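Local coordinates for proton-dependent oligopeptide transporter family protein (Xanthomonas campestris, PDB 6EI3) that probably carries short peptides across the membrane by coupling their uptake to proton movement, at residues A[101-104]-A[105-109]. Sequence-based numbering, arbitrary orientation.
Sequences SGFF and VGLGL. With 78M ((2S)-2,3-dihydroxypropyl(7Z)-pentadec-7-enoate), chain R; 78M ((2S)-2,3-dihydroxypropyl(7Z)-pentadec-7-enoate), chain G.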
loop_
_atom_site.group_PDB
_atom_site.type_symbol
_atom_site.label_atom_id
_atom_site.label_comp_id
_atom_site.label_asym_id
_atom_site.label_seq_id
_atom_site.Cartn_x
_atom_site.Cartn_y
_atom_site.Cartn_z
ATOM N N SER A 101 22.984 -11.514 0.131
ATOM C CA SER A 101 22.104 -12.633 0.472
ATOM C C SER A 101 21.406 -12.457 1.830
ATOM O O SER A 101 20.179 -12.556 1.908
ATOM C CB SER A 101 22.883 -13.945 0.441
ATOM O OG SER A 101 21.979 -15.038 0.454
ATOM N N GLY A 102 22.177 -12.163 2.866
ATOM C CA GLY A 102 21.644 -12.002 4.214
ATOM C C GLY A 102 20.763 -10.783 4.408
ATOM O O GLY A 102 19.767 -10.848 5.137
ATOM N N PHE A 103 21.140 -9.648 3.772
ATOM C CA PHE A 103 20.385 -8.401 3.858
ATOM C C PHE A 103 19.056 -8.555 3.126
ATOM O O PHE A 103 18.043 -8.051 3.605
ATOM C CB PHE A 103 21.200 -7.214 3.311
ATOM C CG PHE A 103 20.624 -5.854 3.637
ATOM C CD1 PHE A 103 19.708 -5.243 2.784
ATOM C CD2 PHE A 103 21.036 -5.161 4.768
ATOM C CE1 PHE A 103 19.183 -3.981 3.083
ATOM C CE2 PHE A 103 20.508 -3.903 5.065
ATOM C CZ PHE A 103 19.561 -3.339 4.239
ATOM N N PHE A 104 19.041 -9.297 2.001
ATOM C CA PHE A 104 17.782 -9.501 1.272
ATOM C C PHE A 104 16.862 -10.489 1.992
ATOM O O PHE A 104 15.646 -10.306 1.959
ATOM C CB PHE A 104 17.984 -9.856 -0.212
ATOM C CG PHE A 104 18.621 -8.776 -1.068
ATOM C CD1 PHE A 104 18.806 -7.486 -0.576
ATOM C CD2 PHE A 104 19.024 -9.045 -2.372
ATOM C CE1 PHE A 104 19.421 -6.500 -1.357
ATOM C CE2 PHE A 104 19.604 -8.047 -3.166
ATOM C CZ PHE A 104 19.814 -6.786 -2.646
ATOM N N VAL A 105 17.441 -11.493 2.692
ATOM C CA VAL A 105 16.671 -12.435 3.518
ATOM C C VAL A 105 16.003 -11.598 4.636
ATOM O O VAL A 105 14.807 -11.743 4.865
ATOM C CB VAL A 105 17.541 -13.601 4.069
ATOM C CG1 VAL A 105 16.841 -14.315 5.231
ATOM C CG2 VAL A 105 17.891 -14.600 2.959
ATOM N N GLY A 106 16.773 -10.690 5.239
ATOM C CA GLY A 106 16.302 -9.738 6.249
ATOM C C GLY A 106 15.117 -8.924 5.767
ATOM O O GLY A 106 14.077 -8.926 6.418
ATOM N N LEU A 107 15.222 -8.319 4.560
ATOM C CA LEU A 107 14.097 -7.572 3.963
ATOM C C LEU A 107 12.894 -8.457 3.729
ATOM O O LEU A 107 11.783 -7.994 3.923
ATOM C CB LEU A 107 14.475 -6.894 2.641
ATOM C CG LEU A 107 15.505 -5.777 2.681
ATOM C CD1 LEU A 107 15.876 -5.369 1.268
ATOM C CD2 LEU A 107 14.997 -4.573 3.445
ATOM N N GLY A 108 13.127 -9.699 3.278
ATOM C CA GLY A 108 12.079 -10.694 3.052
ATOM C C GLY A 108 11.325 -11.033 4.336
ATOM O O GLY A 108 10.097 -11.076 4.354
ATOM N N LEU A 109 12.065 -11.236 5.429
ATOM C CA LEU A 109 11.513 -11.546 6.750
ATOM C C LEU A 109 10.744 -10.358 7.338
ATOM O O LEU A 109 9.697 -10.559 7.961
ATOM C CB LEU A 109 12.638 -12.018 7.695
ATOM C CG LEU A 109 13.323 -13.358 7.343
ATOM C CD1 LEU A 109 14.494 -13.633 8.282
ATOM C CD2 LEU A 109 12.330 -14.550 7.321
HETATM O O21 78M R . -0.447 -16.995 0.612
HETATM C C20 78M R . 0.445 -18.077 0.851
HETATM C C18 78M R . 1.880 -17.606 0.842
HETATM O O19 78M R . 2.308 -17.352 -0.500
HETATM C C17 78M R . 2.814 -18.569 1.539
HETATM O O2 78M R . 4.076 -17.862 1.575
HETATM C C1 78M R . 5.133 -18.454 2.142
HETATM O O1 78M R . 5.065 -19.387 2.900
HETATM C C2 78M R . 6.410 -17.842 1.654
HETATM C C3 78M R . 7.149 -17.026 2.699
HETATM C C4 78M R . 8.637 -17.332 2.696
HETATM C C5 78M R . 9.511 -16.258 3.308
HETATM C C6 78M R . 9.838 -15.099 2.369
HETATM C C7 78M R . 10.991 -14.326 2.919
HETATM C C8 78M R . 12.132 -14.009 2.326
HETATM C C9 78M R . 12.580 -14.248 0.913
HETATM C C10 78M R . 13.678 -13.245 0.565
HETATM C C11 78M R . 14.520 -13.607 -0.642
HETATM C C12 78M R . 15.949 -13.106 -0.533
HETATM C C13 78M R . 16.841 -13.510 -1.691
HETATM C C15 78M R . 19.193 -13.508 -2.623
HETATM C C14 78M R . 18.325 -13.376 -1.394
HETATM O O21 78M G . 17.416 -7.346 -10.257
HETATM C C20 78M G . 17.800 -8.335 -9.309
HETATM C C18 78M G . 17.403 -7.917 -7.912
HETATM O O19 78M G . 18.266 -6.879 -7.441
HETATM C C17 78M G . 17.404 -9.067 -6.926
HETATM O O2 78M G . 16.146 -9.015 -6.206
HETATM C C1 78M G . 16.099 -8.353 -5.041
HETATM O O1 78M G . 16.998 -7.683 -4.613
HETATM C C2 78M G . 14.773 -8.531 -4.366
HETATM C C3 78M G . 14.837 -8.539 -2.847
HETATM C C4 78M G . 13.582 -7.953 -2.237
HETATM C C5 78M G . 13.337 -8.327 -0.792
HETATM C C6 78M G . 11.883 -8.151 -0.359
HETATM C C7 78M G . 11.018 -9.315 -0.724
HETATM C C8 78M G . 9.735 -9.456 -0.451
HETATM C C9 78M G . 8.884 -10.636 -0.799
HETATM C C10 78M G . 8.025 -10.422 -2.037
HETATM C C11 78M G . 6.858 -11.391 -2.150
HETATM C C12 78M G . 6.010 -11.143 -3.377
HETATM C C13 78M G . 4.668 -11.846 -3.401
HETATM C C15 78M G . 2.546 -12.202 -4.726
HETATM C C14 78M G . 3.799 -11.385 -4.552
#
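L107 rests its CD1 methyl against two aromatic rings of the preceding turn, 4.0 Å from F103 CE1 and 4.1 Å from F104 CD1. The methyl meets both rings obliquely. The phenylalanines diverge at their first torsion: F103 holds CG anti to its backbone N (chi1 -167°), whereas F104 turns CG anti to its carbonyl carbon (chi1 -65°), alongside L107. Beyond the turn, F103 meets F172 edge-to-face, and I50 of helix 40-60 touches both F104 and L107.

Four successive i to i+4 backbone hydrogen bonds, with N-H...O angles of 152° to 159°, define this as regular alpha-helix, part of the membrane helix 100-117 of the MFS transporter fold. They run from V105 N to S101 O, G106 N to G102 O, L107 N to F103 O and G108 N to F104 O, the last at 2.9 Å. Apart from these bonds, the V105 CG2 methyl lies close to S101 O, at 3.2 Å.

Two monoacylglycerol molecules (78M) lie against the helix. The chain G ester carbonyl O1 sits over one face of the F104 ring, 3.0 Å from CE2, while the chain R tail end, C15, approaches that ring's edge. G108, lacking a side chain, admits the chain R double bond, with C8 only 3.4 Å from G108 CA.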